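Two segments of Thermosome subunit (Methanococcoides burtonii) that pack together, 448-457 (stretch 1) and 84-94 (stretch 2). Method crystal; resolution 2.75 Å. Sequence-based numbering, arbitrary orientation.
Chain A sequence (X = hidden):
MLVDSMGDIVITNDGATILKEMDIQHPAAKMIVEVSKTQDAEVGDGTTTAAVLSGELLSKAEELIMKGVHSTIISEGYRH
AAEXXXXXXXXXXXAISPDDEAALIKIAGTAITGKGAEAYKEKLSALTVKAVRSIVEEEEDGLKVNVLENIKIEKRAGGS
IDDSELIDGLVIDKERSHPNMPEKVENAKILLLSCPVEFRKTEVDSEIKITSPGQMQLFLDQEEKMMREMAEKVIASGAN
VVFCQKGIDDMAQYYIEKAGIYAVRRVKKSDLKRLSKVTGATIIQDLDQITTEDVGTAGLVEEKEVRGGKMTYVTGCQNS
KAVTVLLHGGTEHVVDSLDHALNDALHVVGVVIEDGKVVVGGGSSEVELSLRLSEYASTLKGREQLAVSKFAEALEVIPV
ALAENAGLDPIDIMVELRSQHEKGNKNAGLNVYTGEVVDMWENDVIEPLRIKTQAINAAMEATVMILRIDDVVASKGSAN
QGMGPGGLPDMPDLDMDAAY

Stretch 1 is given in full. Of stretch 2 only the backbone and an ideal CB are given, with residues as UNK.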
# COMPACT_ATOMS: atom_id res chain seq x y z
N PRO A 448 5.36 0.49 -10.32
CA PRO A 448 3.91 0.41 -10.49
C PRO A 448 3.47 1.38 -11.58
O PRO A 448 3.99 2.49 -11.63
CB PRO A 448 3.36 0.89 -9.14
CG PRO A 448 4.56 1.01 -8.23
CD PRO A 448 5.72 1.25 -9.11
N LEU A 449 2.53 0.97 -12.43
CA LEU A 449 2.00 1.86 -13.45
C LEU A 449 1.56 3.22 -12.89
O LEU A 449 1.88 4.26 -13.45
CB LEU A 449 0.84 1.22 -14.20
CG LEU A 449 0.30 2.09 -15.35
CD1 LEU A 449 1.37 2.30 -16.39
CD2 LEU A 449 -0.92 1.47 -15.99
N ARG A 450 0.82 3.22 -11.78
CA ARG A 450 0.26 4.47 -11.27
C ARG A 450 1.34 5.52 -10.94
O ARG A 450 1.14 6.71 -11.15
CB ARG A 450 -0.69 4.24 -10.09
CG ARG A 450 -0.03 4.16 -8.72
CD ARG A 450 -1.06 4.04 -7.60
NE ARG A 450 -2.16 3.16 -7.98
CZ ARG A 450 -2.90 2.48 -7.11
NH1 ARG A 450 -2.65 2.58 -5.82
NH2 ARG A 450 -3.87 1.69 -7.54
N ILE A 451 2.48 5.08 -10.44
CA ILE A 451 3.56 6.01 -10.17
C ILE A 451 4.10 6.57 -11.48
O ILE A 451 4.26 7.78 -11.64
CB ILE A 451 4.71 5.35 -9.37
CG1 ILE A 451 4.27 5.13 -7.92
CG2 ILE A 451 5.96 6.20 -9.42
CD1 ILE A 451 3.69 6.37 -7.25
N LYS A 452 4.36 5.69 -12.44
CA LYS A 452 4.88 6.15 -13.71
C LYS A 452 3.96 7.21 -14.37
O LYS A 452 4.46 8.21 -14.89
CB LYS A 452 5.16 4.98 -14.64
CG LYS A 452 6.07 5.33 -15.79
CD LYS A 452 7.41 5.89 -15.29
CE LYS A 452 8.29 4.80 -14.69
NZ LYS A 452 9.60 5.34 -14.24
N THR A 453 2.64 7.00 -14.34
CA THR A 453 1.73 7.96 -14.97
C THR A 453 1.51 9.18 -14.11
O THR A 453 1.27 10.27 -14.62
CB THR A 453 0.34 7.37 -15.33
OG1 THR A 453 -0.36 6.97 -14.14
CG2 THR A 453 0.48 6.19 -16.28
N GLN A 454 1.57 9.03 -12.79
CA GLN A 454 1.43 10.19 -11.93
C GLN A 454 2.61 11.13 -12.14
O GLN A 454 2.44 12.35 -12.24
CB GLN A 454 1.29 9.78 -10.47
CG GLN A 454 -0.08 10.08 -9.88
CD GLN A 454 -0.43 9.15 -8.71
OE1 GLN A 454 -1.41 8.39 -8.78
NE2 GLN A 454 0.36 9.21 -7.64
N ALA A 455 3.82 10.57 -12.23
CA ALA A 455 5.00 11.39 -12.41
C ALA A 455 4.97 12.13 -13.75
O ALA A 455 5.23 13.32 -13.81
CB ALA A 455 6.26 10.57 -12.27
N ILE A 456 4.63 11.44 -14.83
CA ILE A 456 4.56 12.09 -16.13
C ILE A 456 3.51 13.20 -16.16
O ILE A 456 3.81 14.32 -16.59
CB ILE A 456 4.30 11.09 -17.26
CG1 ILE A 456 5.54 10.22 -17.48
CG2 ILE A 456 3.97 11.83 -18.55
CD1 ILE A 456 5.34 9.11 -18.50
N ASN A 457 2.31 12.92 -15.68
CA ASN A 457 1.26 13.93 -15.62
C ASN A 457 1.62 15.12 -14.70
O ASN A 457 1.27 16.27 -14.99
CB ASN A 457 -0.09 13.32 -15.22
CG ASN A 457 -0.64 12.35 -16.27
OD1 ASN A 457 -0.16 12.30 -17.42
ND2 ASN A 457 -1.65 11.58 -15.89
N UNK A 84 -1.01 11.05 -24.61
CA UNK A 84 -0.53 10.04 -25.54
C UNK A 84 0.44 9.04 -24.88
O UNK A 84 0.60 7.93 -25.36
CB UNK A 84 0.15 10.72 -26.73
N UNK A 85 1.10 9.45 -23.79
CA UNK A 85 1.98 8.53 -23.06
C UNK A 85 1.15 7.51 -22.30
O UNK A 85 1.55 6.36 -22.16
CB UNK A 85 2.89 9.29 -22.10
N UNK A 86 0.00 7.96 -21.80
CA UNK A 86 -0.89 7.09 -21.04
C UNK A 86 -1.37 5.94 -21.91
O UNK A 86 -1.41 4.80 -21.47
CB UNK A 86 -2.08 7.88 -20.49
N UNK A 87 -1.70 6.26 -23.17
CA UNK A 87 -2.12 5.24 -24.14
C UNK A 87 -0.99 4.29 -24.45
O UNK A 87 -1.16 3.08 -24.47
CB UNK A 87 -2.62 5.89 -25.43
N UNK A 88 0.18 4.85 -24.74
CA UNK A 88 1.34 4.03 -25.06
C UNK A 88 1.73 3.11 -23.90
O UNK A 88 2.13 1.97 -24.12
CB UNK A 88 2.52 4.93 -25.44
N UNK A 89 1.61 3.60 -22.67
CA UNK A 89 1.93 2.79 -21.50
C UNK A 89 1.02 1.57 -21.40
O UNK A 89 1.50 0.45 -21.25
CB UNK A 89 1.82 3.63 -20.23
N UNK A 90 -0.29 1.80 -21.49
CA UNK A 90 -1.26 0.71 -21.37
C UNK A 90 -0.98 -0.38 -22.40
O UNK A 90 -1.41 -1.52 -22.25
CB UNK A 90 -2.69 1.24 -21.54
N UNK A 91 -0.25 -0.00 -23.44
CA UNK A 91 0.12 -0.91 -24.52
C UNK A 91 1.40 -1.69 -24.22
O UNK A 91 1.55 -2.81 -24.67
CB UNK A 91 0.29 -0.13 -25.82
N UNK A 92 2.32 -1.11 -23.46
CA UNK A 92 3.62 -1.74 -23.20
C UNK A 92 3.81 -2.27 -21.78
O UNK A 92 4.90 -2.71 -21.41
CB UNK A 92 4.73 -0.73 -23.50
N UNK A 93 2.75 -2.22 -20.98
CA UNK A 93 2.80 -2.72 -19.61
C UNK A 93 2.64 -4.22 -19.56
O UNK A 93 2.14 -4.83 -20.51
CB UNK A 93 1.72 -2.06 -18.76
N UNK A 94 3.05 -4.81 -18.45
CA UNK A 94 2.92 -6.24 -18.21
C UNK A 94 1.73 -6.44 -17.30
O UNK A 94 1.63 -5.78 -16.27
CB UNK A 94 4.19 -6.83 -17.60

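The two helices run nearly antiparallel, at 163°, with axes 10.5 Å apart at closest approach, so positions 85, 89 and 93 turn in sequence toward I456, T453 and L449. Stretch 1 offers this line mostly methyl groups, and no hydrogen bond crosses the interface.

Position 84 has nothing of stretch 1 near its ideal CB; almost any helix-compatible residue would suit. It is K84, whose amine is taken up by position 87, one turn on.

At position 85 CA-to-CB points toward stretch 1, and the ideal CB lies 4.4 Å from I456 CD1. A small or medium apolar side chain such as alanine, cysteine or valine would fit. The residue is C85 (chi1 m), its CB 4.3 Å from I456 CD1, an apolar contact.

Position 86 points sideways, its ideal CB 5.2 Å from T453 CG2. With no charge in reach, a long polar chain or a small residue would serve. R86 is extended, all four chi angles near 180°, and makes no contact with stretch 1, its CG stopping 5.0 Å from T453 CG2.

Stretch 1 places no demand on positions 87 and 88. E87 OE1 accepts a hydrogen bond from K84 NZ at 3.1 Å, part of a salt bridge, and I88 makes no contact.

Position 89 is central. Its CB points toward stretch 1, 4.1 Å from L449 CD1 and 4.9 Å from T453 CG2, with I456 further along; leucine, isoleucine or methionine would suit. L89 (chi1 m, chi2 t) touches four residues: its CB packs on L449 CD1, its CD1 comes within 3.5 Å of T453 CG2 and 4.5 Å of I456 CD1, and its CD2 lies 4.4 Å from K452 CG.

Position 90 points sideways, with nothing within 5.5 Å of the ideal CB, so polar or charged chains fit easily. The end of E90 comes nearer, OE2 lying 4.1 Å from L449 CD2; that oxygen is hydrogen-bonded elsewhere in the structure.

Positions 91 and 92 are unconstrained by stretch 1, and T91 and I92 do not touch it.

Position 93 leaves helical phi/psi (-81/161) yet points toward stretch 1, its ideal CB 5.0 Å from L449 CD1. A small apolar or beta-branched side chain could meet that methyl, and a hydroxyl could hydrogen-bond to 89 O. T93 does both: CG2 lies 3.7 Å from L449 CD1, and OG1 donates to L89 O at 3.2 Å.

Position 94 is out of reach, suits many residues and is I94.

Stretch 2, residues 84-94: KCREILETITI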
# COMPACT_ATOMS: atom_id res chain seq x y z
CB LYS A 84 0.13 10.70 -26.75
CG LYS A 84 0.38 9.74 -27.89
CD LYS A 84 -0.91 9.06 -28.34
CE LYS A 84 -0.65 8.07 -29.48
NZ LYS A 84 -1.70 7.02 -29.59
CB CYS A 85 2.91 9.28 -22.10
SG CYS A 85 4.34 10.09 -22.89
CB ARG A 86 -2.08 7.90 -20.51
CG ARG A 86 -3.07 7.15 -19.63
CD ARG A 86 -4.21 8.10 -19.27
NE ARG A 86 -5.23 7.51 -18.40
CZ ARG A 86 -6.32 8.15 -17.99
NH1 ARG A 86 -6.53 9.40 -18.37
NH2 ARG A 86 -7.20 7.55 -17.20
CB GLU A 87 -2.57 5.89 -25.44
CG GLU A 87 -3.80 6.76 -25.36
CD GLU A 87 -4.16 7.31 -26.73
OE1 GLU A 87 -4.10 6.53 -27.70
OE2 GLU A 87 -4.47 8.53 -26.83
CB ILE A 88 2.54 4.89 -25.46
CG1 ILE A 88 2.21 5.69 -26.72
CG2 ILE A 88 3.75 4.01 -25.70
CD1 ILE A 88 3.38 6.48 -27.25
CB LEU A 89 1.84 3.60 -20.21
CG LEU A 89 3.10 4.38 -19.83
CD1 LEU A 89 2.77 5.47 -18.82
CD2 LEU A 89 4.18 3.45 -19.31
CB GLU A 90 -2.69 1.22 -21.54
CG GLU A 90 -3.63 0.67 -20.50
CD GLU A 90 -4.21 1.77 -19.63
OE1 GLU A 90 -4.63 2.80 -20.19
OE2 GLU A 90 -4.23 1.60 -18.39
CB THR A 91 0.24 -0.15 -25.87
OG1 THR A 91 -1.06 -0.03 -26.48
CG2 THR A 91 1.20 -0.87 -26.83
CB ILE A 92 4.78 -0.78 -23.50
CG1 ILE A 92 4.98 0.18 -22.34
CG2 ILE A 92 4.51 -0.01 -24.77
CD1 ILE A 92 6.31 0.90 -22.37
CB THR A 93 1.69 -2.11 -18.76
OG1 THR A 93 0.49 -2.08 -19.53
CG2 THR A 93 2.05 -0.71 -18.35
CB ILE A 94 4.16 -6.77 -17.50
CG1 ILE A 94 5.42 -6.42 -18.30
CG2 ILE A 94 4.03 -8.26 -17.23
CD1 ILE A 94 6.68 -7.06 -17.80
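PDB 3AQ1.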